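Local coordinates for enterocine A immunity protein (Enterococcus faecium, PDB 2BL8), which confers immunity on its bacterial host against enterocin A, an antimicrobial peptide of the pediocin-like bacteriocin class, at residues 48-51 and 52-55; 76-79 and 80-84. One frame throughout, in Å; residues are numbered along the deposited sequence.

Interaction 1 of 2, residues 48-51 and 52-55; sequences SPLI and NRLV
The carbonyl oxygen of Ser48 accepts the amide N-H of Asn52, N to O 2.9 Å and fairly straight at 162° at the hydrogen. This bond opens the first turns of helix 48-64. Three more of the same i to i+4 kind follow: Arg53 N to Pro49 O, Leu54 N to Leu50 O and Val55 N to Ile51 O. Pro49, whose ring nitrogen carries no hydrogen to give, sits in the first turn, where a helix asks for no such donor.

Among the side chains, Arg53 lies back over the start of the helix. Its CG stands anti to the carbonyl carbon (chi1 -69°), which sets CG 3.2 Å from Pro49 O, and a bend at chi3 then swings the guanidinium round to Leu50. There NH1 comes to 3.4 Å from Leu50 CD1, the group set obliquely to the methyl, so that a guanidinium N meets an aliphatic branch at the exposed edge of the helix, beside helix 25-38. Leu50 also touches Val34 and Lys37 of helix 25-38.

One turn apart on the buried side, Ile51 and Val55 meet loosely, CG2 to CG2 at 4.4 Å. Val55 CG2 also rests 3.3 Å from the carbonyl oxygen of Ile51. Leu54 turns to helix 25-38, where it meets Val30 and Leu31, and with Ile51 it packs on Leu80 of helix 71-84. Ser48 and Asn52 are held from beyond the helix: Ser48 OG bonds to Gly84 O, and Asn52 OD1 takes a bond from Arg85 NH2.

Apolar residues inside and Arg53 outside make this the N-terminal part of an amphipathic alpha-helix in an antiparallel helical bundle.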
loop_
_atom_site.group_PDB
_atom_site.type_symbol
_atom_site.label_atom_id
_atom_site.label_comp_id
_atom_site.label_asym_id
_atom_site.label_seq_id
_atom_site.Cartn_x
_atom_site.Cartn_y
_atom_site.Cartn_z
ATOM N N SER A 48 -7.039 7.146 -6.083
ATOM C CA SER A 48 -7.647 6.236 -5.115
ATOM C C SER A 48 -7.737 4.805 -5.634
ATOM O O SER A 48 -7.426 3.860 -4.915
ATOM C CB SER A 48 -9.035 6.735 -4.707
ATOM O OG SER A 48 -8.935 7.952 -3.989
ATOM N N PRO A 49 -8.171 4.625 -6.893
ATOM C CA PRO A 49 -8.275 3.272 -7.450
ATOM C C PRO A 49 -6.916 2.571 -7.497
ATOM O O PRO A 49 -6.799 1.382 -7.180
ATOM C CB PRO A 49 -8.843 3.519 -8.846
ATOM C CG PRO A 49 -9.666 4.753 -8.659
ATOM C CD PRO A 49 -8.767 5.614 -7.810
ATOM N N LEU A 50 -5.891 3.318 -7.892
ATOM C CA LEU A 50 -4.546 2.771 -7.991
ATOM C C LEU A 50 -4.048 2.383 -6.608
ATOM O O LEU A 50 -3.475 1.311 -6.420
ATOM C CB LEU A 50 -3.597 3.798 -8.610
ATOM C CG LEU A 50 -2.162 3.314 -8.822
ATOM C CD1 LEU A 50 -2.169 2.133 -9.780
ATOM C CD2 LEU A 50 -1.313 4.448 -9.364
ATOM N N ILE A 51 -4.274 3.267 -5.646
ATOM C CA ILE A 51 -3.856 3.020 -4.274
ATOM C C ILE A 51 -4.506 1.749 -3.738
ATOM O O ILE A 51 -3.835 0.914 -3.131
ATOM C CB ILE A 51 -4.233 4.207 -3.366
ATOM C CG1 ILE A 51 -3.377 5.422 -3.735
ATOM C CG2 ILE A 51 -4.053 3.835 -1.894
ATOM C CD1 ILE A 51 -3.769 6.684 -3.016
ATOM N N ASN A 52 -5.807 1.592 -3.962
ATOM C CA ASN A 52 -6.487 0.407 -3.457
ATOM C C ASN A 52 -5.976 -0.870 -4.110
ATOM O O ASN A 52 -5.837 -1.900 -3.445
ATOM C CB ASN A 52 -7.995 0.517 -3.646
ATOM C CG ASN A 52 -8.742 -0.464 -2.775
ATOM O OD1 ASN A 52 -8.680 -0.379 -1.552
ATOM N ND2 ASN A 52 -9.428 -1.414 -3.395
ATOM N N ARG A 53 -5.696 -0.814 -5.410
ATOM C CA ARG A 53 -5.171 -1.981 -6.105
ATOM C C ARG A 53 -3.825 -2.354 -5.487
ATOM O O ARG A 53 -3.497 -3.534 -5.340
ATOM C CB ARG A 53 -4.986 -1.683 -7.598
ATOM C CG ARG A 53 -6.289 -1.519 -8.363
ATOM C CD ARG A 53 -6.055 -1.165 -9.834
ATOM N NE ARG A 53 -5.213 -2.136 -10.530
ATOM C CZ ARG A 53 -3.884 -2.101 -10.557
ATOM N NH1 ARG A 53 -3.225 -1.136 -9.928
ATOM N NH2 ARG A 53 -3.209 -3.032 -11.218
ATOM N N LEU A 54 -3.051 -1.338 -5.128
ATOM C CA LEU A 54 -1.742 -1.555 -4.532
ATOM C C LEU A 54 -1.866 -2.224 -3.173
ATOM O O LEU A 54 -1.148 -3.181 -2.878
ATOM C CB LEU A 54 -0.994 -0.226 -4.384
ATOM C CG LEU A 54 0.294 -0.298 -3.556
ATOM C CD1 LEU A 54 1.272 -1.287 -4.182
ATOM C CD2 LEU A 54 0.915 1.082 -3.468
ATOM N N VAL A 55 -2.782 -1.730 -2.347
ATOM C CA VAL A 55 -2.962 -2.307 -1.016
ATOM C C VAL A 55 -3.449 -3.753 -1.120
ATOM O O VAL A 55 -2.977 -4.629 -0.389
ATOM C CB VAL A 55 -3.937 -1.467 -0.170
ATOM C CG1 VAL A 55 -4.153 -2.129 1.184
ATOM C CG2 VAL A 55 -3.366 -0.066 0.029
#

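Interaction 2 of 2, residues 76-79 and 80-84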
loop_
_atom_site.group_PDB
_atom_site.type_symbol
_atom_site.label_atom_id
_atom_site.label_comp_id
_atom_site.label_asym_id
_atom_site.label_seq_id
_atom_site.Cartn_x
_atom_site.Cartn_y
_atom_site.Cartn_z
ATOM N N LEU A 76 2.454 2.480 7.548
ATOM C CA LEU A 76 2.537 3.236 6.307
ATOM C C LEU A 76 1.456 2.744 5.341
ATOM O O LEU A 76 0.801 3.545 4.679
ATOM C CB LEU A 76 3.912 3.077 5.659
ATOM C CG LEU A 76 5.066 3.762 6.393
ATOM C CD1 LEU A 76 6.379 3.434 5.689
ATOM C CD2 LEU A 76 4.827 5.267 6.437
ATOM N N ILE A 77 1.261 1.431 5.263
ATOM C CA ILE A 77 0.244 0.900 4.357
ATOM C C ILE A 77 -1.136 1.400 4.785
ATOM O O ILE A 77 -1.970 1.735 3.948
ATOM C CB ILE A 77 0.277 -0.647 4.317
ATOM C CG1 ILE A 77 1.629 -1.117 3.763
ATOM C CG2 ILE A 77 -0.838 -1.168 3.417
ATOM C CD1 ILE A 77 1.852 -2.622 3.862
ATOM N N ARG A 78 -1.363 1.464 6.093
ATOM C CA ARG A 78 -2.636 1.950 6.627
ATOM C C ARG A 78 -2.864 3.404 6.218
ATOM O O ARG A 78 -3.957 3.777 5.785
ATOM C CB ARG A 78 -2.629 1.849 8.155
ATOM C CG ARG A 78 -3.867 2.398 8.840
ATOM C CD ARG A 78 -3.712 2.342 10.355
ATOM N NE ARG A 78 -2.702 3.282 10.832
ATOM C CZ ARG A 78 -2.145 3.236 12.040
ATOM N NH1 ARG A 78 -2.495 2.288 12.901
ATOM N NH2 ARG A 78 -1.240 4.140 12.391
ATOM N N ASN A 79 -1.826 4.223 6.358
ATOM C CA ASN A 79 -1.919 5.631 6.006
ATOM C C ASN A 79 -2.166 5.818 4.511
ATOM O O ASN A 79 -2.916 6.713 4.113
ATOM C CB ASN A 79 -0.649 6.366 6.449
ATOM C CG ASN A 79 -0.527 6.451 7.963
ATOM O OD1 ASN A 79 0.477 6.929 8.493
ATOM N ND2 ASN A 79 -1.559 5.993 8.667
ATOM N N LEU A 80 -1.558 4.969 3.686
ATOM C CA LEU A 80 -1.750 5.064 2.242
ATOM C C LEU A 80 -3.221 4.842 1.889
ATOM O O LEU A 80 -3.805 5.588 1.105
ATOM C CB LEU A 80 -0.868 4.045 1.511
ATOM C CG LEU A 80 -0.864 4.165 -0.017
ATOM C CD1 LEU A 80 -0.364 5.540 -0.433
ATOM C CD2 LEU A 80 0.014 3.076 -0.612
ATOM N N SER A 81 -3.830 3.820 2.478
ATOM C CA SER A 81 -5.229 3.561 2.199
ATOM C C SER A 81 -6.101 4.715 2.691
ATOM O O SER A 81 -7.103 5.056 2.058
ATOM C CB SER A 81 -5.679 2.268 2.865
ATOM O OG SER A 81 -7.015 1.991 2.507
ATOM N N GLU A 82 -5.728 5.312 3.820
ATOM C CA GLU A 82 -6.504 6.430 4.359
ATOM C C GLU A 82 -6.532 7.579 3.355
ATOM O O GLU A 82 -7.555 8.255 3.195
ATOM C CB GLU A 82 -5.911 6.903 5.688
ATOM C CG GLU A 82 -5.971 5.853 6.785
ATOM C CD GLU A 82 -5.427 6.352 8.110
ATOM O OE1 GLU A 82 -4.290 6.865 8.135
ATOM O OE2 GLU A 82 -6.137 6.225 9.129
ATOM N N ILE A 83 -5.412 7.796 2.675
ATOM C CA ILE A 83 -5.337 8.850 1.668
ATOM C C ILE A 83 -6.268 8.510 0.513
ATOM O O ILE A 83 -6.962 9.380 -0.014
ATOM C CB ILE A 83 -3.899 9.002 1.130
ATOM C CG1 ILE A 83 -3.002 9.574 2.228
ATOM C CG2 ILE A 83 -3.891 9.895 -0.112
ATOM C CD1 ILE A 83 -1.548 9.707 1.826
ATOM N N GLY A 84 -6.278 7.240 0.126
ATOM C CA GLY A 84 -7.126 6.803 -0.964
ATOM C C GLY A 84 -8.593 6.877 -0.597
ATOM O O GLY A 84 -9.447 7.103 -1.453
#
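Residues 76-79 run straight on into 80-84 as the last turns of helix 71-84, joined by four i to i+4 backbone bonds: Leu80 N to Leu76 O (2.9 Å), Ser81 N to Ile77 O, Glu82 N to Arg78 O and Ile83 N to Asn79 O.

On the outer side, Asn79 and Glu82 lie alongside each other and point the same way. Asn79 ND2 comes to 2.9 Å from Glu82 OE1, with the amide and carboxylate planes only 9° from parallel. Glu82 reaches back because its CG is anti to the carbonyl carbon (chi1 -64°) and the chain runs extended beyond it, passing Arg78 O with CG at 3.1 Å. The Arg78 guanidinium has Asn79 ND2 at its edge, in its plane; its NE stays 4.8 Å from Glu82 OE1, too far for a salt bridge.

The inward side is apolar, with Ile77 and Leu80 buried and Ile83 at its margin. Ile77 meets Leu58 and Tyr59 of helix 48-64, while Leu80 and Ile83 both touch Ile8 of helix 5-17. Ile83 CG1 lies 3.4 Å from Asn79 O, one turn back.

Asn79 ND2, Arg78 NE and Glu82 OE1 form a triangle, the amide N at one corner next to both charged groups; the opposite charges probably attract through space, a modest electrostatic gain on the exposed side of the helix.

How the interactions relate
Both are local: i to i+4 backbone bonds, with side-chain contacts at i+3 (Leu50-Arg53, Asn79-Glu82) and, in interaction 1, at i+4 (Ile51-Val55). Each has one buried and one exposed side. They belong to consecutive helices of the bundle: interaction 1 at the start of helix 48-64, interaction 2 at the end of helix 71-84, their centres about 10 Å apart. The buried sides meet, with Leu54 CD2 at 3.6 Å from Leu80 CD2 and Ile51 CG2 at 3.5 Å from Leu80 O. Ile51 CD1 also packs on Gly84 CA (3.9 Å), where helix start meets helix end. Outside, the chemistry differs: residues 48-55 set a cation against an aliphatic branch, residues 76-84 an amide beside a carboxylate.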